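Local coordinates for protein cellulase (Uncultured bacterium, PDB 3WX5) that probably hydrolyses internal beta-1,4-glucosidic bonds of cellulose, as a family 12 glycoside hydrolase with endoglucanase activity, at residues Pro77-Gly82 with Val219-Glu224; Gly116-Ala121 with Trp145-Gly150. All coordinates share one frame; numbering follows the deposited sequence.

Interaction 1: Pro77-Gly82 with Val219-Glu224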
# COMPACT_ATOMS: atom_id res chain seq x y z
N PRO A 77 5.34 6.74 1.89
CA PRO A 77 4.21 7.56 2.36
C PRO A 77 2.88 6.96 1.87
O PRO A 77 2.79 6.56 0.70
CB PRO A 77 4.45 8.92 1.69
CG PRO A 77 5.30 8.59 0.45
CD PRO A 77 6.19 7.44 0.90
N ALA A 78 1.93 6.78 2.77
CA ALA A 78 0.78 5.92 2.49
C ALA A 78 -0.44 6.27 3.35
O ALA A 78 -0.29 6.87 4.39
CB ALA A 78 1.16 4.44 2.73
N ILE A 79 -1.61 5.83 2.90
CA ILE A 79 -2.83 5.94 3.69
C ILE A 79 -3.35 4.51 3.88
O ILE A 79 -3.11 3.64 3.03
CB ILE A 79 -3.90 6.82 3.00
CG1 ILE A 79 -5.17 6.89 3.85
CG2 ILE A 79 -4.16 6.41 1.51
CD1 ILE A 79 -6.10 8.09 3.47
N TYR A 80 -3.95 4.24 5.03
CA TYR A 80 -4.39 2.87 5.30
C TYR A 80 -5.65 2.76 6.13
O TYR A 80 -5.97 3.64 6.95
CB TYR A 80 -3.25 2.02 5.90
CG TYR A 80 -2.85 2.34 7.32
CD1 TYR A 80 -3.43 1.66 8.39
CD2 TYR A 80 -1.76 3.17 7.58
CE1 TYR A 80 -3.04 1.93 9.71
CE2 TYR A 80 -1.34 3.41 8.90
CZ TYR A 80 -1.99 2.79 9.95
OH TYR A 80 -1.56 3.00 11.25
N LEU A 81 -6.30 1.61 5.95
CA LEU A 81 -7.30 1.09 6.87
C LEU A 81 -6.72 -0.14 7.56
O LEU A 81 -6.03 -0.95 6.94
CB LEU A 81 -8.52 0.65 6.06
CG LEU A 81 -9.62 0.08 6.97
CD1 LEU A 81 -10.76 1.05 7.12
CD2 LEU A 81 -10.08 -1.24 6.39
N GLY A 82 -6.96 -0.26 8.87
CA GLY A 82 -6.49 -1.43 9.61
C GLY A 82 -5.32 -1.11 10.55
O GLY A 82 -5.26 -0.02 11.13
N VAL A 219 -4.85 -2.56 4.90
CA VAL A 219 -4.94 -2.28 3.47
C VAL A 219 -4.43 -0.85 3.30
O VAL A 219 -5.08 0.11 3.79
CB VAL A 219 -6.42 -2.35 3.00
CG1 VAL A 219 -6.53 -2.01 1.49
CG2 VAL A 219 -6.98 -3.76 3.26
N GLU A 220 -3.33 -0.70 2.57
CA GLU A 220 -2.67 0.60 2.43
C GLU A 220 -2.51 0.92 0.97
O GLU A 220 -2.45 0.02 0.13
CB GLU A 220 -1.28 0.58 3.10
CG GLU A 220 -1.15 -0.40 4.27
CD GLU A 220 0.11 -0.18 5.14
OE1 GLU A 220 1.06 0.52 4.71
OE2 GLU A 220 0.10 -0.65 6.30
N THR A 221 -2.38 2.20 0.64
CA THR A 221 -1.82 2.53 -0.66
C THR A 221 -0.98 3.79 -0.55
O THR A 221 -1.09 4.53 0.43
CB THR A 221 -2.94 2.71 -1.71
OG1 THR A 221 -2.34 2.72 -3.01
CG2 THR A 221 -3.71 4.04 -1.46
N GLY A 222 -0.09 4.00 -1.52
CA GLY A 222 0.87 5.12 -1.41
C GLY A 222 1.90 4.99 -2.50
O GLY A 222 1.63 4.35 -3.52
N PHE A 223 3.10 5.51 -2.25
CA PHE A 223 4.12 5.56 -3.30
C PHE A 223 5.40 4.99 -2.70
O PHE A 223 5.90 5.53 -1.71
CB PHE A 223 4.37 7.01 -3.72
CG PHE A 223 3.12 7.73 -4.18
CD1 PHE A 223 2.63 7.53 -5.47
CD2 PHE A 223 2.39 8.53 -3.29
CE1 PHE A 223 1.47 8.17 -5.90
CE2 PHE A 223 1.19 9.16 -3.71
CZ PHE A 223 0.75 8.99 -5.02
N GLU A 224 5.95 3.94 -3.29
CA GLU A 224 7.31 3.59 -2.88
C GLU A 224 8.27 4.54 -3.57
O GLU A 224 8.25 4.67 -4.80
CB GLU A 224 7.65 2.13 -3.19
CG GLU A 224 6.79 1.11 -2.42
CD GLU A 224 7.34 -0.31 -2.54
OE1 GLU A 224 7.37 -0.87 -3.66
OE2 GLU A 224 7.79 -0.86 -1.51

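Interaction 2: Gly116-Ala121 with Trp145-Gly150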
# COMPACT_ATOMS: atom_id res chain seq x y z
N GLY A 116 12.05 11.42 -10.98
CA GLY A 116 12.20 10.47 -9.88
C GLY A 116 12.08 9.00 -10.26
O GLY A 116 11.86 8.63 -11.43
N ARG A 117 12.26 8.15 -9.25
CA ARG A 117 12.07 6.72 -9.41
C ARG A 117 11.16 6.27 -8.28
O ARG A 117 11.50 6.44 -7.11
CB ARG A 117 13.44 6.01 -9.33
CG ARG A 117 14.42 6.54 -10.40
CD ARG A 117 15.70 5.69 -10.44
NE ARG A 117 15.39 4.38 -11.03
CZ ARG A 117 15.62 3.21 -10.45
NH1 ARG A 117 16.22 3.15 -9.26
NH2 ARG A 117 15.24 2.09 -11.06
N TRP A 118 9.96 5.81 -8.64
CA TRP A 118 8.87 5.62 -7.67
C TRP A 118 7.82 4.72 -8.29
O TRP A 118 7.85 4.42 -9.50
CB TRP A 118 8.22 6.96 -7.27
CG TRP A 118 7.79 7.79 -8.49
CD1 TRP A 118 8.50 8.80 -9.09
CD2 TRP A 118 6.57 7.66 -9.25
NE1 TRP A 118 7.82 9.28 -10.18
CE2 TRP A 118 6.64 8.59 -10.32
CE3 TRP A 118 5.42 6.86 -9.12
CZ2 TRP A 118 5.63 8.70 -11.28
CZ3 TRP A 118 4.39 6.99 -10.09
CH2 TRP A 118 4.52 7.91 -11.15
N ASN A 119 6.94 4.19 -7.44
CA ASN A 119 5.74 3.53 -7.92
C ASN A 119 4.54 4.05 -7.15
O ASN A 119 4.72 4.80 -6.18
CB ASN A 119 5.86 2.00 -7.79
CG ASN A 119 5.85 1.51 -6.34
OD1 ASN A 119 5.22 2.12 -5.46
ND2 ASN A 119 6.40 0.32 -6.12
N ALA A 120 3.34 3.77 -7.66
CA ALA A 120 2.10 4.04 -6.92
C ALA A 120 1.43 2.69 -6.75
O ALA A 120 1.21 1.99 -7.74
CB ALA A 120 1.18 4.99 -7.75
N ALA A 121 1.22 2.27 -5.50
CA ALA A 121 0.98 0.86 -5.23
C ALA A 121 0.22 0.65 -3.94
O ALA A 121 0.50 1.30 -2.93
CB ALA A 121 2.30 0.08 -5.21
N TRP A 145 0.73 -2.74 -8.07
CA TRP A 145 1.42 -1.58 -8.63
C TRP A 145 0.59 -1.04 -9.80
O TRP A 145 0.31 -1.77 -10.75
CB TRP A 145 2.80 -1.98 -9.18
CG TRP A 145 3.87 -2.36 -8.15
CD1 TRP A 145 3.67 -2.93 -6.91
CD2 TRP A 145 5.29 -2.20 -8.29
NE1 TRP A 145 4.89 -3.10 -6.26
CE2 TRP A 145 5.90 -2.70 -7.11
CE3 TRP A 145 6.11 -1.73 -9.33
CZ2 TRP A 145 7.28 -2.66 -6.91
CZ3 TRP A 145 7.51 -1.73 -9.15
CH2 TRP A 145 8.08 -2.21 -7.96
N LEU A 146 0.21 0.23 -9.72
CA LEU A 146 -0.69 0.85 -10.70
C LEU A 146 0.05 1.77 -11.66
O LEU A 146 -0.39 1.98 -12.80
CB LEU A 146 -1.79 1.65 -9.99
CG LEU A 146 -2.63 0.80 -9.03
CD1 LEU A 146 -3.56 1.70 -8.26
CD2 LEU A 146 -3.43 -0.29 -9.81
N ASN A 147 1.17 2.32 -11.21
CA ASN A 147 1.90 3.33 -11.99
C ASN A 147 3.32 3.46 -11.38
O ASN A 147 3.59 2.94 -10.30
CB ASN A 147 1.14 4.68 -11.95
CG ASN A 147 1.30 5.50 -13.23
OD1 ASN A 147 0.34 6.14 -13.73
ND2 ASN A 147 2.51 5.51 -13.75
N TRP A 148 4.25 4.02 -12.13
CA TRP A 148 5.66 4.04 -11.70
C TRP A 148 6.47 4.85 -12.70
O TRP A 148 5.97 5.21 -13.77
CB TRP A 148 6.23 2.61 -11.65
CG TRP A 148 6.22 1.93 -12.99
CD1 TRP A 148 7.17 2.04 -13.99
CD2 TRP A 148 5.21 1.05 -13.50
NE1 TRP A 148 6.80 1.28 -15.08
CE2 TRP A 148 5.59 0.69 -14.81
CE3 TRP A 148 4.00 0.58 -12.98
CZ2 TRP A 148 4.80 -0.12 -15.62
CZ3 TRP A 148 3.19 -0.21 -13.80
CH2 TRP A 148 3.60 -0.54 -15.11
N ARG A 149 7.73 5.12 -12.35
CA ARG A 149 8.64 5.76 -13.26
C ARG A 149 10.01 5.24 -12.97
O ARG A 149 10.34 5.02 -11.82
CB ARG A 149 8.61 7.27 -13.06
CG ARG A 149 9.54 7.99 -14.01
CD ARG A 149 9.50 9.51 -13.79
NE ARG A 149 10.64 10.16 -14.44
CZ ARG A 149 10.63 10.57 -15.70
NH1 ARG A 149 9.52 10.42 -16.44
NH2 ARG A 149 11.71 11.17 -16.22
N GLY A 150 10.81 5.03 -14.02
CA GLY A 150 12.24 4.82 -13.83
C GLY A 150 12.68 3.37 -13.87
O GLY A 150 13.77 3.04 -13.42
O HOH W 1 13.18 9.49 -13.53

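Interaction 1: Pro77-Gly82 with Val219-Glu224
Ile79 and Thr221 face each other as an antiparallel hydrogen-bonded pair, each amide met by the other's carbonyl: Ile79 N reaches Thr221 O at 2.8 Å and Thr221 N reaches Ile79 O at 2.9 Å. The exchange recurs two residues on, where Leu81 N to Val219 O and Val219 N to Leu81 O are both 2.9 Å. At the other end the pairing is one-sided, because Pro77 has no N-H to give; its carbonyl O accepts from Phe223 N at 3.1 Å. The non-hydrogen-bonded pairs between them turn their backbone polar groups outward. Through their backbones Ala78 and Tyr80 bond to Ile39 and Arg37 of strand 36-39, and Gly222 and Glu220 to Ala121 and Asp123 of strand 117-127, so both strands are interior to the sheet. Gly222 fits closely here: a beta carbon on it would lie only 2.0 Å from Pro77 O.

On the face bearing Tyr80 and Glu220, Tyr80 CB lies against Glu220 CG at 3.6 Å. Tyr80 sets its CG between the backbone N and the carbonyl carbon (chi1 71°), which leads the ring off from the partner strand and lets OH bond to Ala87 O. The Glu220 chain, extended beyond CG, delivers OE2 to His84 ND1, and the His84 ring in turn meets that of Tyr80. On the other face Ile79 CG2 and Thr221 CG2 touch methyl to methyl at 3.8 Å, and both side chains pack against Phe237. With OG1 anti to its backbone N (chi1 -167°), Thr221 makes a weak hydrogen bond to Ala121 O.

That face is otherwise mainly hydrocarbon, whereas the buried carboxylate and phenol find polar partners; the backbones illustrate how interior strands satisfy alternate residues with opposite neighbours.

Interaction 2: Gly116-Ala121 with Trp145-Gly150
Arg117 grips the carbonyl of Gly150 side-on, NH2 reaching Gly150 O at 2.9 Å and NE reaching the same oxygen at 3.2 Å. Both nitrogens approach from one face of the carbonyl plane, while the oxygen lies nearly in the guanidinium plane; the bend of the arginine chain at chi3 (72°) brings this edge round, and NH1 is left to a salt bridge with Asp71. Nearby, a water donates to Gly116 O at 2.6 Å and accepts from Arg149 NE at 2.8 Å, bridging the strand ends. Backbone bonds follow: Arg149 N to Trp118 O, with a weak return bond from Trp118 N to Arg149 O, then Ala120 N to Asn147 O. Ala120 O takes Leu146 N at 2.8 Å and, weakly, Asn147 N.

On the side of Asn119 and Trp145, Asn119 ND2 sits 3.1 Å above the plane of the Trp145 ring, over its centre, the amide tilted 62° to the indole. This nitrogen's hydrogen bond goes to Glu224 OE1; over the indole it makes a packing contact. On the side of Trp118 and Arg149, the Trp118 indole lies across the neighbouring strand, one face of its ring covered toward the rim by Arg149 CB, 3.3 Å above the plane, and by the Trp148 backbone. NE1 bonds to Ser115 O. An alanine at Trp118 would probably open a gap against Arg149 CB and the Trp148 backbone and leave Ser115 O without its indole donor.

Leu146 and Asn147, both facing Ala120, make a classic beta bulge within the long antiparallel strands of a family 12 jelly roll.

Four strands of one curved sheet carry the two contacts, in the order 78-80, 215-225, 117-127, 140-149, with centres about 14 Å apart. Strand 215-225 joins them directly, and side chains pack at the seam: Phe223 CB lies 3.3 Å from Asn119 O, and Glu224 O lies 3.4 Å from Trp118 CB. Along the chain interaction 2 is nested within interaction 1: residues 116-121 and 145-150 both fall between 77-82 and 219-224. Interaction 1 lies near the centre of the chain, whereas interaction 2 lies farther out and is only partly buried. Distant parts of the sequence thereby form one continuous surface, consistent with the concave sheet that lines the substrate cleft in family 12 enzymes.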